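Local coordinates for A rubisco-like protein (Burkholderia fungorum, PDB 3NWR) that is of unsettled biochemical function but belongs to the RuBisCO-like proteins, sharing the barrel-type catalytic domain of the RuBisCO large chain, and is classed as a lyase, at residues Asp314-Phe325 with Val351-Gln359; Trp360-Phe368 with Ser397-Gln406. All coordinates share one frame; numbering follows the deposited sequence.

Followed from the N terminus, the chain enters strand 315-319, passes through helix 329-340 and returns as strand 352-355, and interaction 1 closes this 25-residue excursion by pairing the two strands in parallel. Segment 351-359 then runs straight into 360-368, which leads into helix 364-371. The next excursion, of 28 residues, includes strand 377-379 and is closed by interaction 2, where helix 364-371 packs on helix 391-407. The two contacts are therefore in series, neither nested nor crossed. They touch directly, with Leu321 CD1 3.2 Å from Ala366 O, and together they tie the central parallel sheet to its outer helical layer within the catalytic domain.

Interaction 1 of 2, residues Asp314-Phe325 with Val351-Gln359; sequences DHMHVHGLAGKF and VLPAFSSGQ. With SO4 (sulfate ion), chain B.
Ala354 presses its methyl against the imidazole of His317: CB lies 3.9 Å from the ring centroid and 3° off the normal, a CH-pi contact over the middle of the face, while His282 holds His317 NE2. The Ala354 backbone is bonded at both ends, Ala354 N to Met316 O at 2.8 Å and Ala354 O from Val318 N at 3.0 Å. Leu352 repeats the pattern two residues earlier, with CD2 3.6 Å from His315 NE2 over the rim of that ring, whose ND1 and NE2 are hydrogen-bonded to His282 and Thr152.

Further along, Ser357 joins the two segments. With OG anti to its own N (chi1 -173°), the hydroxyl oxygen accepts from Lys324 N at 2.8 Å, and CB rests against the Phe325 ring. Gln359 NE2 donates to Leu321 O at 2.9 Å and also to Ser357 O, while Thr363 OG1 is hydrogen-bonded to Gln359 OE1.

Lys324 NZ and Gly358 N, 2.7 Å from sulfate O4 and 2.9 Å from sulfate O3 respectively, bind one anion together with Gly382 N. This is consistent with a phosphate-binding site as in RuBisCO, placed at the C-terminal ends of neighbouring parallel strands in a beta-alpha-beta unit of a TIM-type barrel.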
loop_
_atom_site.group_PDB
_atom_site.type_symbol
_atom_site.label_atom_id
_atom_site.label_comp_id
_atom_site.label_asym_id
_atom_site.label_seq_id
_atom_site.Cartn_x
_atom_site.Cartn_y
_atom_site.Cartn_z
ATOM N N ASP A 314 11.926 -0.232 13.720
ATOM C CA ASP A 314 12.406 0.353 14.968
ATOM C C ASP A 314 11.901 1.771 15.199
ATOM O O ASP A 314 11.767 2.197 16.346
ATOM C CB ASP A 314 13.934 0.373 14.959
ATOM C CG ASP A 314 14.524 -1.006 15.055
ATOM O OD1 ASP A 314 14.252 -1.678 16.069
ATOM O OD2 ASP A 314 15.253 -1.419 14.124
ATOM N N HIS A 315 11.676 2.502 14.109
ATOM C CA HIS A 315 11.184 3.876 14.154
ATOM C C HIS A 315 9.954 4.000 13.275
ATOM O O HIS A 315 9.872 3.367 12.222
ATOM C CB HIS A 315 12.194 4.855 13.564
ATOM C CG HIS A 315 13.559 4.816 14.176
ATOM N ND1 HIS A 315 14.623 5.488 13.616
ATOM C CD2 HIS A 315 14.036 4.217 15.294
ATOM C CE1 HIS A 315 15.700 5.302 14.364
ATOM N NE2 HIS A 315 15.369 4.537 15.390
ATOM N N MET A 316 9.015 4.859 13.679
ATOM C CA MET A 316 7.881 5.216 12.829
ATOM C C MET A 316 7.691 6.724 12.797
ATOM O O MET A 316 7.856 7.395 13.819
ATOM C CB MET A 316 6.580 4.574 13.333
ATOM C CG MET A 316 6.470 3.068 13.074
ATOM S SD MET A 316 6.162 2.614 11.337
ATOM C CE MET A 316 4.417 3.023 11.145
ATOM N N HIS A 317 7.323 7.245 11.630
ATOM C CA HIS A 317 7.050 8.666 11.466
ATOM C C HIS A 317 5.638 9.035 11.885
ATOM O O HIS A 317 4.674 8.308 11.577
ATOM C CB HIS A 317 7.268 9.072 10.015
ATOM C CG HIS A 317 8.694 9.343 9.691
ATOM N ND1 HIS A 317 9.190 10.620 9.563
ATOM C CD2 HIS A 317 9.743 8.506 9.500
ATOM C CE1 HIS A 317 10.484 10.561 9.299
ATOM N NE2 HIS A 317 10.844 9.290 9.256
ATOM N N VAL A 318 5.522 10.186 12.545
ATOM C CA VAL A 318 4.236 10.690 13.018
ATOM C C VAL A 318 3.920 12.097 12.515
ATOM O O VAL A 318 2.904 12.681 12.900
ATOM C CB VAL A 318 4.156 10.679 14.560
ATOM C CG1 VAL A 318 4.350 9.266 15.086
ATOM C CG2 VAL A 318 5.181 11.627 15.184
ATOM N N HIS A 319 4.762 12.606 11.625
ATOM C CA HIS A 319 4.699 13.987 11.162
ATOM C C HIS A 319 4.892 14.922 12.352
ATOM O O HIS A 319 5.667 14.574 13.236
ATOM C CB HIS A 319 3.486 14.225 10.259
ATOM C CG HIS A 319 3.627 13.541 8.931
ATOM N ND1 HIS A 319 2.716 13.681 7.906
ATOM C CD2 HIS A 319 4.598 12.718 8.460
ATOM C CE1 HIS A 319 3.114 12.971 6.865
ATOM N NE2 HIS A 319 4.255 12.377 7.174
ATOM N N GLY A 320 4.267 16.095 12.398
ATOM C CA GLY A 320 4.685 17.035 13.430
ATOM C C GLY A 320 3.659 18.040 13.889
ATOM O O GLY A 320 2.769 18.416 13.130
ATOM N N LEU A 321 3.803 18.485 15.133
ATOM C CA LEU A 321 2.946 19.534 15.672
ATOM C C LEU A 321 3.249 20.856 14.976
ATOM O O LEU A 321 4.409 21.191 14.739
ATOM C CB LEU A 321 3.160 19.651 17.181
ATOM C CG LEU A 321 2.816 18.362 17.929
ATOM C CD1 LEU A 321 3.110 18.523 19.405
ATOM C CD2 LEU A 321 1.359 17.945 17.689
ATOM N N ALA A 322 2.192 21.590 14.636
ATOM C CA ALA A 322 2.312 22.831 13.877
ATOM C C ALA A 322 3.070 22.600 12.575
ATOM O O ALA A 322 3.808 23.465 12.115
ATOM C CB ALA A 322 3.006 23.913 14.717
ATOM N N GLY A 323 2.881 21.431 11.976
ATOM C CA GLY A 323 3.648 21.081 10.794
ATOM C C GLY A 323 3.144 21.738 9.526
ATOM O O GLY A 323 2.163 22.487 9.549
ATOM N N LYS A 324 3.819 21.450 8.416
ATOM C CA LYS A 324 3.441 22.005 7.120
ATOM C C LYS A 324 2.582 21.031 6.305
ATOM O O LYS A 324 2.069 21.390 5.252
ATOM C CB LYS A 324 4.690 22.412 6.334
ATOM C CG LYS A 324 5.531 23.459 7.059
ATOM C CD LYS A 324 6.766 23.867 6.266
ATOM C CE LYS A 324 7.580 24.891 7.045
ATOM N NZ LYS A 324 8.688 25.466 6.231
ATOM N N PHE A 325 2.422 19.809 6.809
ATOM C CA PHE A 325 1.561 18.814 6.175
ATOM C C PHE A 325 0.088 19.033 6.555
ATOM O O PHE A 325 -0.244 19.926 7.348
ATOM C CB PHE A 325 1.981 17.399 6.609
ATOM C CG PHE A 325 3.283 16.906 6.010
ATOM C CD1 PHE A 325 3.503 16.932 4.646
ATOM C CD2 PHE A 325 4.261 16.363 6.828
ATOM C CE1 PHE A 325 4.692 16.447 4.097
ATOM C CE2 PHE A 325 5.449 15.876 6.291
ATOM C CZ PHE A 325 5.661 15.921 4.920
ATOM N N VAL A 351 8.190 1.539 19.715
ATOM C CA VAL A 351 9.084 2.042 18.680
ATOM C C VAL A 351 9.308 3.532 18.892
ATOM O O VAL A 351 8.552 4.198 19.607
ATOM C CB VAL A 351 8.549 1.764 17.253
ATOM C CG1 VAL A 351 8.454 0.257 17.008
ATOM C CG2 VAL A 351 7.201 2.455 17.026
ATOM N N LEU A 352 10.351 4.049 18.261
ATOM C CA LEU A 352 10.728 5.445 18.417
ATOM C C LEU A 352 9.933 6.311 17.452
ATOM O O LEU A 352 10.013 6.112 16.239
ATOM C CB LEU A 352 12.220 5.601 18.134
ATOM C CG LEU A 352 12.845 6.970 18.402
ATOM C CD1 LEU A 352 12.910 7.277 19.899
ATOM C CD2 LEU A 352 14.238 7.022 17.783
ATOM N N PRO A 353 9.155 7.280 17.967
ATOM C CA PRO A 353 8.436 8.173 17.059
ATOM C C PRO A 353 9.365 9.233 16.488
ATOM O O PRO A 353 10.216 9.781 17.209
ATOM C CB PRO A 353 7.365 8.809 17.961
ATOM C CG PRO A 353 8.018 8.844 19.321
ATOM C CD PRO A 353 8.851 7.559 19.385
ATOM N N ALA A 354 9.230 9.481 15.190
ATOM C CA ALA A 354 9.980 10.518 14.507
ATOM C C ALA A 354 9.055 11.665 14.122
ATOM O O ALA A 354 8.127 11.503 13.326
ATOM C CB ALA A 354 10.697 9.951 13.274
ATOM N N PHE A 355 9.296 12.822 14.728
ATOM C CA PHE A 355 8.521 14.017 14.437
ATOM C C PHE A 355 9.222 14.808 13.358
ATOM O O PHE A 355 10.449 14.953 13.394
ATOM C CB PHE A 355 8.438 14.896 15.684
ATOM C CG PHE A 355 7.601 14.309 16.787
ATOM C CD1 PHE A 355 6.277 14.708 16.952
ATOM C CD2 PHE A 355 8.141 13.381 17.670
ATOM C CE1 PHE A 355 5.502 14.176 17.972
ATOM C CE2 PHE A 355 7.378 12.844 18.691
ATOM C CZ PHE A 355 6.057 13.239 18.846
ATOM N N SER A 356 8.453 15.347 12.417
ATOM C CA SER A 356 9.033 16.141 11.341
ATOM C C SER A 356 8.017 17.098 10.739
ATOM O O SER A 356 6.822 16.993 11.012
ATOM C CB SER A 356 9.545 15.222 10.235
ATOM O OG SER A 356 8.446 14.639 9.558
ATOM N N SER A 357 8.528 18.011 9.913
ATOM C CA SER A 357 7.748 19.019 9.180
ATOM C C SER A 357 7.612 20.318 9.977
ATOM O O SER A 357 6.816 20.396 10.914
ATOM C CB SER A 357 6.371 18.491 8.752
ATOM O OG SER A 357 5.728 19.432 7.906
ATOM N N GLY A 358 8.397 21.322 9.598
ATOM C CA GLY A 358 8.352 22.625 10.246
ATOM C C GLY A 358 8.758 22.596 11.709
ATOM O O GLY A 358 8.342 23.452 12.496
ATOM N N GLN A 359 9.575 21.619 12.084
ATOM C CA GLN A 359 9.999 21.495 13.470
ATOM C C GLN A 359 11.184 22.399 13.775
ATOM O O GLN A 359 12.113 22.532 12.977
ATOM C CB GLN A 359 10.337 20.044 13.802
ATOM C CG GLN A 359 9.140 19.108 13.634
ATOM C CD GLN A 359 7.935 19.577 14.430
ATOM O OE1 GLN A 359 7.964 19.589 15.663
ATOM N NE2 GLN A 359 6.865 19.949 13.732
HETATM S S SO4 B . 10.823 22.551 7.182
HETATM O O1 SO4 B . 12.237 22.246 6.975
HETATM O O2 SO4 B . 10.645 23.306 8.417
HETATM O O3 SO4 B . 10.069 21.304 7.261
HETATM O O4 SO4 B . 10.325 23.331 6.054
HETATM O O HOH W 1 7.555 12.422 10.790
HETATM O O HOH W 2 6.177 17.917 16.606
HETATM O O HOH W 3 6.072 24.928 12.501
#

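Interaction 2 of 2, residues Trp360-Phe368 with Ser397-Gln406; sequences WAGTVQATF and SVRQAWAAVQ. With SO4 (sulfate ion), chain C.
Thr363 O is gripped twice by Thr367, the residue whose methyl meets Trp402: Thr367 OG1 donates to it at 2.8 Å and Thr367 N at 3.2 Å, the two arriving from opposite faces of the carbonyl plane. With OG1 beside its own backbone N (chi1 -63°), Thr367 can fold the hydroxyl back along the helix while CG2 extends to the edge of the indole, 3.9 Å from Trp402 CH2.

Val364 makes the central contact. Its CG1 stands over the six-membered ring of Trp402, 3.5 Å from the centroid and 14° off the normal, which identifies a CH-pi contact on the face. The other branch, CG2, lies between Trp402 NE1 and Ala401 CB, 3.8 Å from the latter. Trp402 NE1 is buried here and has no polar partner in the model.

One turn on, Phe368 sets CB 3.7 Å from Trp402 CZ3, and its ring slides past Val405 in the opposite direction, with CD2 3.6 Å from Val405 CG2. At the other end Ala361 CB meets Ala401 CB, and a water joins Ala361 N to Ser397 OG, which also bonds Gly394. The axes of the short segments 364-368 and 397-406 are inclined at 49° and approach to 9.7 Å.

Arg399 takes no part in this interface and binds, with Arg161 and Arg228, a sulfate that probably comes from the crystallisation liquor.

Phe378 of strand 377-379 touches Val364 and Thr367 and meets Trp402 edge-to-face, so the two helices pack together against that strand; Leu411 of helix 411-414 touches Ala401 and Val405, and Leu421 of helix 419-427 reaches Ala361.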
loop_
_atom_site.group_PDB
_atom_site.type_symbol
_atom_site.label_atom_id
_atom_site.label_comp_id
_atom_site.label_asym_id
_atom_site.label_seq_id
_atom_site.Cartn_x
_atom_site.Cartn_y
_atom_site.Cartn_z
ATOM N N TRP A 360 11.148 23.019 14.946
ATOM C CA TRP A 360 12.209 23.925 15.356
ATOM C C TRP A 360 12.069 24.184 16.854
ATOM O O TRP A 360 11.253 23.544 17.522
ATOM C CB TRP A 360 12.144 25.226 14.539
ATOM C CG TRP A 360 10.939 26.075 14.821
ATOM C CD1 TRP A 360 9.640 25.806 14.485
ATOM C CD2 TRP A 360 10.928 27.349 15.479
ATOM N NE1 TRP A 360 8.821 26.835 14.900
ATOM C CE2 TRP A 360 9.588 27.786 15.521
ATOM C CE3 TRP A 360 11.923 28.153 16.049
ATOM C CZ2 TRP A 360 9.220 28.999 16.103
ATOM C CZ3 TRP A 360 11.551 29.353 16.635
ATOM C CH2 TRP A 360 10.215 29.762 16.656
ATOM N N ALA A 361 12.863 25.102 17.397
ATOM C CA ALA A 361 12.774 25.377 18.833
ATOM C C ALA A 361 11.333 25.594 19.279
ATOM O O ALA A 361 10.921 25.111 20.329
ATOM C CB ALA A 361 13.625 26.584 19.207
ATOM N N GLY A 362 10.570 26.316 18.464
ATOM C CA GLY A 362 9.210 26.684 18.813
ATOM C C GLY A 362 8.166 25.577 18.812
ATOM O O GLY A 362 7.014 25.823 19.170
ATOM N N THR A 363 8.538 24.368 18.394
ATOM C CA THR A 363 7.612 23.238 18.483
ATOM C C THR A 363 8.046 22.219 19.535
ATOM O O THR A 363 7.412 21.177 19.714
ATOM C CB THR A 363 7.448 22.511 17.128
ATOM O OG1 THR A 363 8.723 21.999 16.705
ATOM C CG2 THR A 363 6.921 23.461 16.071
ATOM N N VAL A 364 9.108 22.536 20.265
ATOM C CA VAL A 364 9.643 21.607 21.252
ATOM C C VAL A 364 8.712 21.406 22.454
ATOM O O VAL A 364 8.482 20.284 22.885
ATOM C CB VAL A 364 11.037 22.061 21.709
ATOM C CG1 VAL A 364 11.472 21.315 22.972
ATOM C CG2 VAL A 364 12.038 21.867 20.569
ATOM N N GLN A 365 8.176 22.490 23.006
ATOM C CA GLN A 365 7.287 22.351 24.156
ATOM C C GLN A 365 6.087 21.440 23.862
ATOM O O GLN A 365 5.760 20.554 24.655
ATOM C CB GLN A 365 6.793 23.718 24.634
ATOM C CG GLN A 365 5.950 23.637 25.910
ATOM C CD GLN A 365 6.781 23.300 27.133
ATOM O OE1 GLN A 365 6.687 22.206 27.695
ATOM N NE2 GLN A 365 7.605 24.239 27.545
ATOM N N ALA A 366 5.419 21.687 22.740
ATOM C CA ALA A 366 4.240 20.907 22.383
ATOM C C ALA A 366 4.618 19.444 22.170
ATOM O O ALA A 366 3.875 18.528 22.537
ATOM C CB ALA A 366 3.592 21.471 21.139
ATOM N N THR A 367 5.795 19.230 21.602
ATOM C CA THR A 367 6.267 17.873 21.341
ATOM C C THR A 367 6.531 17.130 22.650
ATOM O O THR A 367 6.103 15.991 22.823
ATOM C CB THR A 367 7.518 17.898 20.449
ATOM O OG1 THR A 367 7.176 18.476 19.186
ATOM C CG2 THR A 367 8.061 16.482 20.212
ATOM N N PHE A 368 7.228 17.789 23.575
ATOM C CA PHE A 368 7.524 17.216 24.882
ATOM C C PHE A 368 6.229 16.871 25.606
ATOM O O PHE A 368 6.097 15.797 26.198
ATOM C CB PHE A 368 8.351 18.216 25.701
ATOM C CG PHE A 368 8.866 17.672 27.008
ATOM C CD1 PHE A 368 9.524 16.455 27.066
ATOM C CD2 PHE A 368 8.727 18.410 28.179
ATOM C CE1 PHE A 368 10.015 15.968 28.275
ATOM C CE2 PHE A 368 9.221 17.928 29.386
ATOM C CZ PHE A 368 9.863 16.710 29.432
ATOM N N SER A 397 20.147 25.989 19.167
ATOM C CA SER A 397 18.849 26.548 19.545
ATOM C C SER A 397 17.858 25.434 19.887
ATOM O O SER A 397 17.076 25.544 20.833
ATOM C CB SER A 397 18.290 27.469 18.452
ATOM O OG SER A 397 17.791 26.758 17.331
ATOM N N VAL A 398 17.897 24.348 19.128
ATOM C CA VAL A 398 16.995 23.234 19.385
ATOM C C VAL A 398 17.377 22.505 20.674
ATOM O O VAL A 398 16.508 22.160 21.482
ATOM C CB VAL A 398 16.975 22.271 18.180
ATOM C CG1 VAL A 398 16.275 20.964 18.530
ATOM C CG2 VAL A 398 16.296 22.955 16.984
ATOM N N ARG A 399 18.680 22.290 20.879
ATOM C CA ARG A 399 19.161 21.659 22.107
ATOM C C ARG A 399 18.820 22.509 23.341
ATOM O O ARG A 399 18.460 21.978 24.389
ATOM C CB ARG A 399 20.667 21.409 22.028
ATOM C CG ARG A 399 21.062 20.302 21.052
ATOM C CD ARG A 399 20.745 18.923 21.641
ATOM N NE ARG A 399 21.569 18.672 22.814
ATOM C CZ ARG A 399 22.817 18.216 22.768
ATOM N NH1 ARG A 399 23.376 17.930 21.595
ATOM N NH2 ARG A 399 23.504 18.039 23.894
ATOM N N GLN A 400 18.936 23.824 23.199
ATOM C CA GLN A 400 18.576 24.740 24.289
ATOM C C GLN A 400 17.078 24.691 24.594
ATOM O O GLN A 400 16.670 24.717 25.759
ATOM C CB GLN A 400 19.010 26.163 23.949
ATOM C CG GLN A 400 20.507 26.383 24.106
ATOM C CD GLN A 400 20.974 27.695 23.510
ATOM O OE1 GLN A 400 20.233 28.367 22.791
ATOM N NE2 GLN A 400 22.225 28.063 23.797
ATOM N N ALA A 401 16.255 24.597 23.551
ATOM C CA ALA A 401 14.818 24.432 23.751
ATOM C C ALA A 401 14.521 23.153 24.535
ATOM O O ALA A 401 13.708 23.151 25.456
ATOM C CB ALA A 401 14.083 24.427 22.414
ATOM N N TRP A 402 15.172 22.052 24.159
ATOM C CA TRP A 402 14.982 20.804 24.889
ATOM C C TRP A 402 15.443 20.900 26.347
ATOM O O TRP A 402 14.748 20.427 27.247
ATOM C CB TRP A 402 15.637 19.626 24.150
ATOM C CG TRP A 402 14.765 19.186 23.015
ATOM C CD1 TRP A 402 14.989 19.363 21.680
ATOM C CD2 TRP A 402 13.491 18.541 23.126
ATOM N NE1 TRP A 402 13.936 18.854 20.951
ATOM C CE2 TRP A 402 13.006 18.339 21.813
ATOM C CE3 TRP A 402 12.720 18.096 24.207
ATOM C CZ2 TRP A 402 11.780 17.734 21.555
ATOM C CZ3 TRP A 402 11.496 17.495 23.949
ATOM C CH2 TRP A 402 11.044 17.305 22.628
ATOM N N ALA A 403 16.594 21.523 26.579
ATOM C CA ALA A 403 17.069 21.738 27.946
ATOM C C ALA A 403 16.037 22.523 28.766
ATOM O O ALA A 403 15.756 22.188 29.920
ATOM C CB ALA A 403 18.404 22.449 27.930
ATOM N N ALA A 404 15.461 23.553 28.154
ATOM C CA ALA A 404 14.449 24.371 28.823
ATOM C C ALA A 404 13.228 23.557 29.230
ATOM O O ALA A 404 12.797 23.578 30.384
ATOM C CB ALA A 404 14.035 25.528 27.927
ATOM N N VAL A 405 12.652 22.821 28.284
ATOM C CA VAL A 405 11.408 22.121 28.603
ATOM C C VAL A 405 11.631 21.000 29.611
ATOM O O VAL A 405 10.777 20.731 30.453
ATOM C CB VAL A 405 10.652 21.622 27.343
ATOM C CG1 VAL A 405 10.499 22.764 26.352
ATOM C CG2 VAL A 405 11.367 20.432 26.698
ATOM N N GLN A 406 12.787 20.356 29.537
ATOM C CA GLN A 406 13.106 19.290 30.477
ATOM C C GLN A 406 13.319 19.838 31.890
ATOM O O GLN A 406 13.026 19.153 32.869
ATOM C CB GLN A 406 14.321 18.492 29.993
ATOM C CG GLN A 406 14.042 17.703 28.714
ATOM C CD GLN A 406 15.261 16.958 28.192
ATOM O OE1 GLN A 406 15.605 17.062 27.015
ATOM N NE2 GLN A 406 15.919 16.206 29.069
HETATM S S SO4 C . 26.282 15.728 22.650
HETATM O O1 SO4 C . 26.328 16.870 23.555
HETATM O O2 SO4 C . 25.490 14.665 23.266
HETATM O O3 SO4 C . 27.642 15.254 22.399
HETATM O O4 SO4 C . 25.661 16.141 21.398
HETATM O O HOH W 4 15.205 26.396 16.022
#